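Local coordinates for protein EvdO2 (Micromonospora carbonacea, PDB 4XAB) that probably acts as a metal-dependent oxygenase of the phytanoyl-CoA dioxygenase family, carrying out an oxidative cyclization in orthosomycin biosynthesis, at residues R15-V29 with H90-D103. Numbering follows the deposited sequence. Where two conformers were deposited one is given.
Sequences REEFRSRGFAILPQV and HFARCRSIASAFLD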
loop_
_atom_site.group_PDB
_atom_site.type_symbol
_atom_site.label_atom_id
_atom_site.label_comp_id
_atom_site.label_asym_id
_atom_site.label_seq_id
_atom_site.Cartn_x
_atom_site.Cartn_y
_atom_site.Cartn_z
ATOM N N ARG A 15 -8.548 1.079 -16.792
ATOM C CA ARG A 15 -7.192 1.430 -17.168
ATOM C C ARG A 15 -7.078 2.912 -17.509
ATOM O O ARG A 15 -6.077 3.565 -17.159
ATOM C CB ARG A 15 -6.733 0.577 -18.355
ATOM C CG ARG A 15 -5.300 0.826 -18.781
ATOM C CD ARG A 15 -4.979 0.063 -20.062
ATOM N NE ARG A 15 -3.731 0.517 -20.669
ATOM C CZ ARG A 15 -3.651 1.501 -21.560
ATOM N NH1 ARG A 15 -4.746 2.139 -21.947
ATOM N NH2 ARG A 15 -2.473 1.852 -22.059
ATOM N N GLU A 16 -8.089 3.434 -18.195
ATOM C CA GLU A 16 -8.072 4.812 -18.627
ATOM C C GLU A 16 -8.052 5.752 -17.426
ATOM O O GLU A 16 -7.288 6.717 -17.393
ATOM C CB GLU A 16 -9.270 5.102 -19.527
ATOM C CG GLU A 16 -9.377 6.554 -19.947
ATOM C CD GLU A 16 -10.661 6.846 -20.704
ATOM O OE1 GLU A 16 -11.684 6.170 -20.437
ATOM O OE2 GLU A 16 -10.643 7.752 -21.563
ATOM N N GLU A 17 -8.876 5.466 -16.428
ATOM C CA GLU A 17 -8.920 6.350 -15.267
ATOM C C GLU A 17 -7.681 6.164 -14.399
ATOM O O GLU A 17 -7.197 7.129 -13.794
ATOM C CB GLU A 17 -10.203 6.129 -14.462
ATOM C CG GLU A 17 -11.475 6.593 -15.191
ATOM C CD GLU A 17 -11.378 8.018 -15.725
ATOM O OE1 GLU A 17 -11.021 8.935 -14.953
ATOM O OE2 GLU A 17 -11.658 8.222 -16.926
ATOM N N PHE A 18 -7.146 4.944 -14.340
ATOM C CA PHE A 18 -5.854 4.761 -13.676
ATOM C C PHE A 18 -4.773 5.651 -14.302
ATOM O O PHE A 18 -4.004 6.292 -13.585
ATOM C CB PHE A 18 -5.406 3.294 -13.705
ATOM C CG PHE A 18 -4.022 3.076 -13.140
ATOM C CD1 PHE A 18 -3.821 3.051 -11.758
ATOM C CD2 PHE A 18 -2.928 2.922 -13.979
ATOM C CE1 PHE A 18 -2.539 2.868 -11.238
ATOM C CE2 PHE A 18 -1.650 2.742 -13.467
ATOM C CZ PHE A 18 -1.462 2.714 -12.090
ATOM N N ARG A 19 -4.714 5.709 -15.632
ATOM C CA ARG A 19 -3.685 6.497 -16.308
ATOM C C ARG A 19 -3.886 7.984 -16.091
ATOM O O ARG A 19 -2.931 8.733 -15.899
ATOM C CB ARG A 19 -3.677 6.219 -17.816
ATOM C CG ARG A 19 -3.413 4.791 -18.183
ATOM C CD ARG A 19 -2.170 4.272 -17.525
ATOM N NE ARG A 19 -1.842 2.951 -18.043
ATOM C CZ ARG A 19 -1.073 2.738 -19.104
ATOM N NH1 ARG A 19 -0.536 3.760 -19.762
ATOM N NH2 ARG A 19 -0.836 1.498 -19.500
ATOM N N SER A 20 -5.150 8.393 -16.117
ATOM C CA SER A 20 -5.529 9.786 -16.001
ATOM C C SER A 20 -5.330 10.304 -14.590
ATOM O O SER A 20 -4.744 11.366 -14.388
ATOM C CB SER A 20 -6.997 9.964 -16.409
ATOM O OG SER A 20 -7.450 11.262 -16.067
ATOM N N ARG A 21 -5.813 9.536 -13.622
ATOM C CA ARG A 21 -5.867 9.994 -12.241
ATOM C C ARG A 21 -4.717 9.497 -11.376
ATOM O O ARG A 21 -4.407 10.109 -10.364
ATOM C CB ARG A 21 -7.196 9.567 -11.608
ATOM C CG ARG A 21 -8.418 9.962 -12.414
ATOM C CD ARG A 21 -9.672 9.854 -11.562
ATOM N NE ARG A 21 -9.923 11.102 -10.851
ATOM C CZ ARG A 21 -10.786 11.236 -9.850
ATOM N NH1 ARG A 21 -11.470 10.181 -9.424
ATOM N NH2 ARG A 21 -10.954 12.420 -9.269
ATOM N N GLY A 22 -4.093 8.393 -11.771
ATOM C CA GLY A 22 -2.986 7.832 -11.017
ATOM C C GLY A 22 -3.377 6.793 -9.982
ATOM O O GLY A 22 -2.519 6.279 -9.246
ATOM N N PHE A 23 -4.675 6.525 -9.894
ATOM C CA PHE A 23 -5.196 5.493 -9.011
ATOM C C PHE A 23 -6.478 4.914 -9.586
ATOM O O PHE A 23 -7.109 5.503 -10.468
ATOM C CB PHE A 23 -5.465 6.048 -7.613
ATOM C CG PHE A 23 -6.579 7.039 -7.577
ATOM C CD1 PHE A 23 -7.871 6.645 -7.238
ATOM C CD2 PHE A 23 -6.345 8.365 -7.890
ATOM C CE1 PHE A 23 -8.891 7.565 -7.220
ATOM C CE2 PHE A 23 -7.356 9.288 -7.878
ATOM C CZ PHE A 23 -8.638 8.891 -7.544
ATOM N N ALA A 24 -6.877 3.766 -9.057
ATOM C CA ALA A 24 -8.144 3.167 -9.495
ATOM C C ALA A 24 -8.694 2.291 -8.414
ATOM O O ALA A 24 -7.936 1.678 -7.661
ATOM C CB ALA A 24 -7.946 2.372 -10.760
ATOM N N ILE A 25 -10.017 2.231 -8.349
ATOM C CA ILE A 25 -10.712 1.359 -7.426
ATOM C C ILE A 25 -11.190 0.112 -8.141
ATOM O O ILE A 25 -11.817 0.203 -9.197
ATOM C CB ILE A 25 -11.932 2.055 -6.799
ATOM C CG1 ILE A 25 -11.480 3.180 -5.872
ATOM C CG2 ILE A 25 -12.792 1.033 -6.053
ATOM C CD1 ILE A 25 -12.645 3.901 -5.199
ATOM N N LEU A 26 -10.880 -1.041 -7.564
ATOM C CA LEU A 26 -11.387 -2.313 -8.062
ATOM C C LEU A 26 -12.287 -2.904 -6.988
ATOM O O LEU A 26 -11.796 -3.331 -5.948
ATOM C CB LEU A 26 -10.241 -3.251 -8.375
ATOM C CG LEU A 26 -9.099 -2.673 -9.205
ATOM C CD1 LEU A 26 -7.982 -3.691 -9.340
ATOM C CD2 LEU A 26 -9.627 -2.255 -10.556
ATOM N N PRO A 27 -13.602 -2.939 -7.238
ATOM C CA PRO A 27 -14.532 -3.303 -6.165
ATOM C C PRO A 27 -14.316 -4.689 -5.558
ATOM O O PRO A 27 -14.539 -4.852 -4.356
ATOM C CB PRO A 27 -15.899 -3.229 -6.854
ATOM C CG PRO A 27 -15.710 -2.204 -7.911
ATOM C CD PRO A 27 -14.312 -2.444 -8.437
ATOM N N GLN A 28 -13.896 -5.666 -6.353
ATOM C CA GLN A 28 -13.729 -7.013 -5.830
ATOM C C GLN A 28 -12.592 -7.746 -6.543
ATOM O O GLN A 28 -12.811 -8.407 -7.558
ATOM C CB GLN A 28 -15.035 -7.806 -5.969
ATOM C CG GLN A 28 -14.975 -9.216 -5.366
ATOM C CD GLN A 28 -15.883 -9.402 -4.157
ATOM O OE1 GLN A 28 -17.067 -9.076 -4.197
ATOM N NE2 GLN A 28 -15.318 -9.929 -3.062
ATOM N N VAL A 29 -11.376 -7.628 -6.028
ATOM C CA VAL A 29 -10.238 -8.287 -6.661
ATOM C C VAL A 29 -9.955 -9.640 -5.987
ATOM O O VAL A 29 -9.288 -10.494 -6.558
ATOM C CB VAL A 29 -8.975 -7.392 -6.631
ATOM C CG1 VAL A 29 -8.321 -7.412 -5.261
ATOM C CG2 VAL A 29 -7.968 -7.839 -7.697
ATOM N N HIS A 90 -5.207 -15.050 -6.642
ATOM C CA HIS A 90 -5.288 -13.611 -6.382
ATOM C C HIS A 90 -3.990 -12.939 -6.820
ATOM O O HIS A 90 -4.010 -11.873 -7.430
ATOM C CB HIS A 90 -5.568 -13.315 -4.901
ATOM C CG HIS A 90 -5.391 -11.867 -4.529
ATOM N ND1 HIS A 90 -4.217 -11.375 -4.000
ATOM C CD2 HIS A 90 -6.231 -10.806 -4.630
ATOM C CE1 HIS A 90 -4.343 -10.077 -3.777
ATOM N NE2 HIS A 90 -5.553 -9.707 -4.153
ATOM N N PHE A 91 -2.857 -13.563 -6.527
ATOM C CA PHE A 91 -1.597 -12.995 -6.987
ATOM C C PHE A 91 -1.573 -12.914 -8.512
ATOM O O PHE A 91 -1.226 -11.879 -9.085
ATOM C CB PHE A 91 -0.396 -13.808 -6.506
ATOM C CG PHE A 91 0.897 -13.395 -7.159
ATOM C CD1 PHE A 91 1.628 -12.328 -6.663
ATOM C CD2 PHE A 91 1.372 -14.065 -8.291
ATOM C CE1 PHE A 91 2.810 -11.941 -7.268
ATOM C CE2 PHE A 91 2.545 -13.671 -8.897
ATOM C CZ PHE A 91 3.265 -12.616 -8.383
ATOM N N ALA A 92 -1.943 -14.014 -9.159
ATOM C CA ALA A 92 -1.881 -14.099 -10.610
ATOM C C ALA A 92 -2.789 -13.056 -11.239
ATOM O O ALA A 92 -2.446 -12.446 -12.255
ATOM C CB ALA A 92 -2.268 -15.497 -11.078
ATOM N N ARG A 93 -3.953 -12.871 -10.619
ATOM C CA ARG A 93 -4.958 -11.926 -11.062
ATOM C C ARG A 93 -4.401 -10.509 -10.958
ATOM O O ARG A 93 -4.550 -9.692 -11.870
ATOM C CB ARG A 93 -6.227 -12.090 -10.203
ATOM C CG ARG A 93 -7.473 -11.379 -10.668
ATOM C CD ARG A 93 -8.659 -11.712 -9.730
ATOM N NE ARG A 93 -8.822 -13.160 -9.541
ATOM C CZ ARG A 93 -8.824 -13.777 -8.358
ATOM N NH1 ARG A 93 -8.687 -13.080 -7.233
ATOM N NH2 ARG A 93 -8.964 -15.100 -8.296
ATOM N N CYS A 94 -3.747 -10.231 -9.841
ATOM C CA CYS A 94 -3.152 -8.917 -9.628
ATOM C C CYS A 94 -1.985 -8.652 -10.590
ATOM O O CYS A 94 -1.817 -7.525 -11.064
ATOM C CB CYS A 94 -2.687 -8.779 -8.178
ATOM S SG CYS A 94 -4.059 -8.575 -7.008
ATOM N N ARG A 95 -1.186 -9.684 -10.882
ATOM C CA ARG A 95 -0.060 -9.514 -11.811
ATOM C C ARG A 95 -0.596 -9.164 -13.201
ATOM O O ARG A 95 -0.036 -8.323 -13.917
ATOM C CB ARG A 95 0.813 -10.779 -11.854
ATOM C CG ARG A 95 2.107 -10.643 -12.667
ATOM C CD ARG A 95 2.913 -11.949 -12.644
ATOM N NE ARG A 95 2.086 -13.068 -13.090
ATOM C CZ ARG A 95 2.345 -14.353 -12.857
ATOM N NH1 ARG A 95 3.423 -14.707 -12.175
ATOM N NH2 ARG A 95 1.509 -15.283 -13.305
ATOM N N SER A 96 -1.698 -9.805 -13.579
ATOM C CA SER A 96 -2.337 -9.524 -14.862
ATOM C C SER A 96 -2.880 -8.104 -14.911
ATOM O O SER A 96 -2.788 -7.437 -15.934
ATOM C CB SER A 96 -3.461 -10.523 -15.134
ATOM O OG SER A 96 -2.926 -11.833 -15.184
ATOM N N ILE A 97 -3.445 -7.645 -13.798
ATOM C CA ILE A 97 -3.940 -6.280 -13.717
ATOM C C ILE A 97 -2.774 -5.297 -13.860
ATOM O O ILE A 97 -2.861 -4.320 -14.592
ATOM C CB ILE A 97 -4.690 -6.025 -12.381
ATOM C CG1 ILE A 97 -6.018 -6.794 -12.375
ATOM C CG2 ILE A 97 -4.940 -4.544 -12.191
ATOM C CD1 ILE A 97 -6.758 -6.751 -11.041
ATOM N N ALA A 98 -1.678 -5.586 -13.174
ATOM C CA ALA A 98 -0.499 -4.719 -13.208
ATOM C C ALA A 98 0.034 -4.611 -14.628
ATOM O O ALA A 98 0.369 -3.521 -15.100
ATOM C CB ALA A 98 0.580 -5.246 -12.273
ATOM N N SER A 99 0.091 -5.757 -15.297
ATOM C CA SER A 99 0.520 -5.826 -16.684
ATOM C C SER A 99 -0.341 -4.948 -17.590
ATOM O O SER A 99 0.182 -4.181 -18.408
ATOM C CB SER A 99 0.483 -7.273 -17.168
ATOM O OG SER A 99 0.794 -7.327 -18.545
ATOM N N ALA A 100 -1.660 -5.058 -17.440
ATOM C CA ALA A 100 -2.586 -4.246 -18.227
ATOM C C ALA A 100 -2.410 -2.759 -17.941
ATOM O O ALA A 100 -2.414 -1.930 -18.852
ATOM C CB ALA A 100 -4.022 -4.662 -17.951
ATOM N N PHE A 101 -2.242 -2.420 -16.670
ATOM C CA PHE A 101 -2.158 -1.019 -16.278
ATOM C C PHE A 101 -0.803 -0.391 -16.628
ATOM O O PHE A 101 -0.727 0.811 -16.864
ATOM C CB PHE A 101 -2.419 -0.852 -14.779
ATOM C CG PHE A 101 -3.886 -0.898 -14.401
ATOM C CD1 PHE A 101 -4.838 -1.369 -15.287
ATOM C CD2 PHE A 101 -4.298 -0.472 -13.149
ATOM C CE1 PHE A 101 -6.184 -1.412 -14.932
ATOM C CE2 PHE A 101 -5.640 -0.508 -12.783
ATOM C CZ PHE A 101 -6.583 -0.976 -13.676
ATOM N N LEU A 102 0.262 -1.193 -16.641
ATOM C CA LEU A 102 1.599 -0.669 -16.922
ATOM C C LEU A 102 2.028 -0.852 -18.376
ATOM O O LEU A 102 3.077 -0.352 -18.773
ATOM C CB LEU A 102 2.638 -1.329 -16.007
ATOM C CG LEU A 102 2.515 -1.101 -14.501
ATOM C CD1 LEU A 102 3.429 -2.050 -13.763
ATOM C CD2 LEU A 102 2.861 0.333 -14.150
ATOM N N ASP A 103 1.225 -1.566 -19.161
ATOM C CA ASP A 103 1.588 -1.932 -20.533
ATOM C C ASP A 103 2.926 -2.658 -20.582
ATOM O O ASP A 103 3.781 -2.367 -21.426
ATOM C CB ASP A 103 1.635 -0.703 -21.440
ATOM C CG ASP A 103 0.265 -0.165 -21.757
ATOM O OD1 ASP A 103 -0.602 -0.963 -22.168
ATOM O OD2 ASP A 103 0.052 1.052 -21.576
#
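R93 reaches back from helix 89-102 to the main chain of V29, its NH1 lying 2.7 Å from the V29 carbonyl O and tilted 16° out of the carbonyl plane. The bend at chi3 of R93 (-51°) returns NH1 to this oxygen, while E34 gives the same nitrogen a salt-bridge partner. Beside this bond, V29 CG2, in the conformer described, touches C94 SG and the I97 CD1 methyl. The L26 and I97 side chains meet tip to tip, their CD1 atoms 3.7 Å apart. Farther along the helix, the F18 and F101 rings form an offset stack, centroids 4.8 Å apart and planes inclined by 26°; F18 CB also lies over the F101 face in a CH-pi contact. F101 CE2 reaches A24 CB of strand 23-26. Helix 89-102 thus packs against both helix 12-21 and strand 23-26, on the outside of the double-stranded beta-helix, where strands 139-149 and 206-210 supply L144 and V208 beneath the two phenylalanines. Were F101 an alanine, the F18 ring would probably lose its stacking partner and a gap would open between the two helices. At the C-terminal end of helix 89-102, R15 and R19, one helical turn apart, both approach D103 OD2. The R15 chain, extended as far as NE, runs past the F101 ring, and its NE makes a weak bond to the A100 carbonyl. In the conformer described, one of two deposited for R15, its NH2 lies 2.7 Å from D103 OD2, meets the syn lone pair and keeps the oxygen in the guanidinium plane. R19 NH2 forms a second salt bridge to that oxygen, but its modelled separation is implausibly short and its exact geometry doubtful.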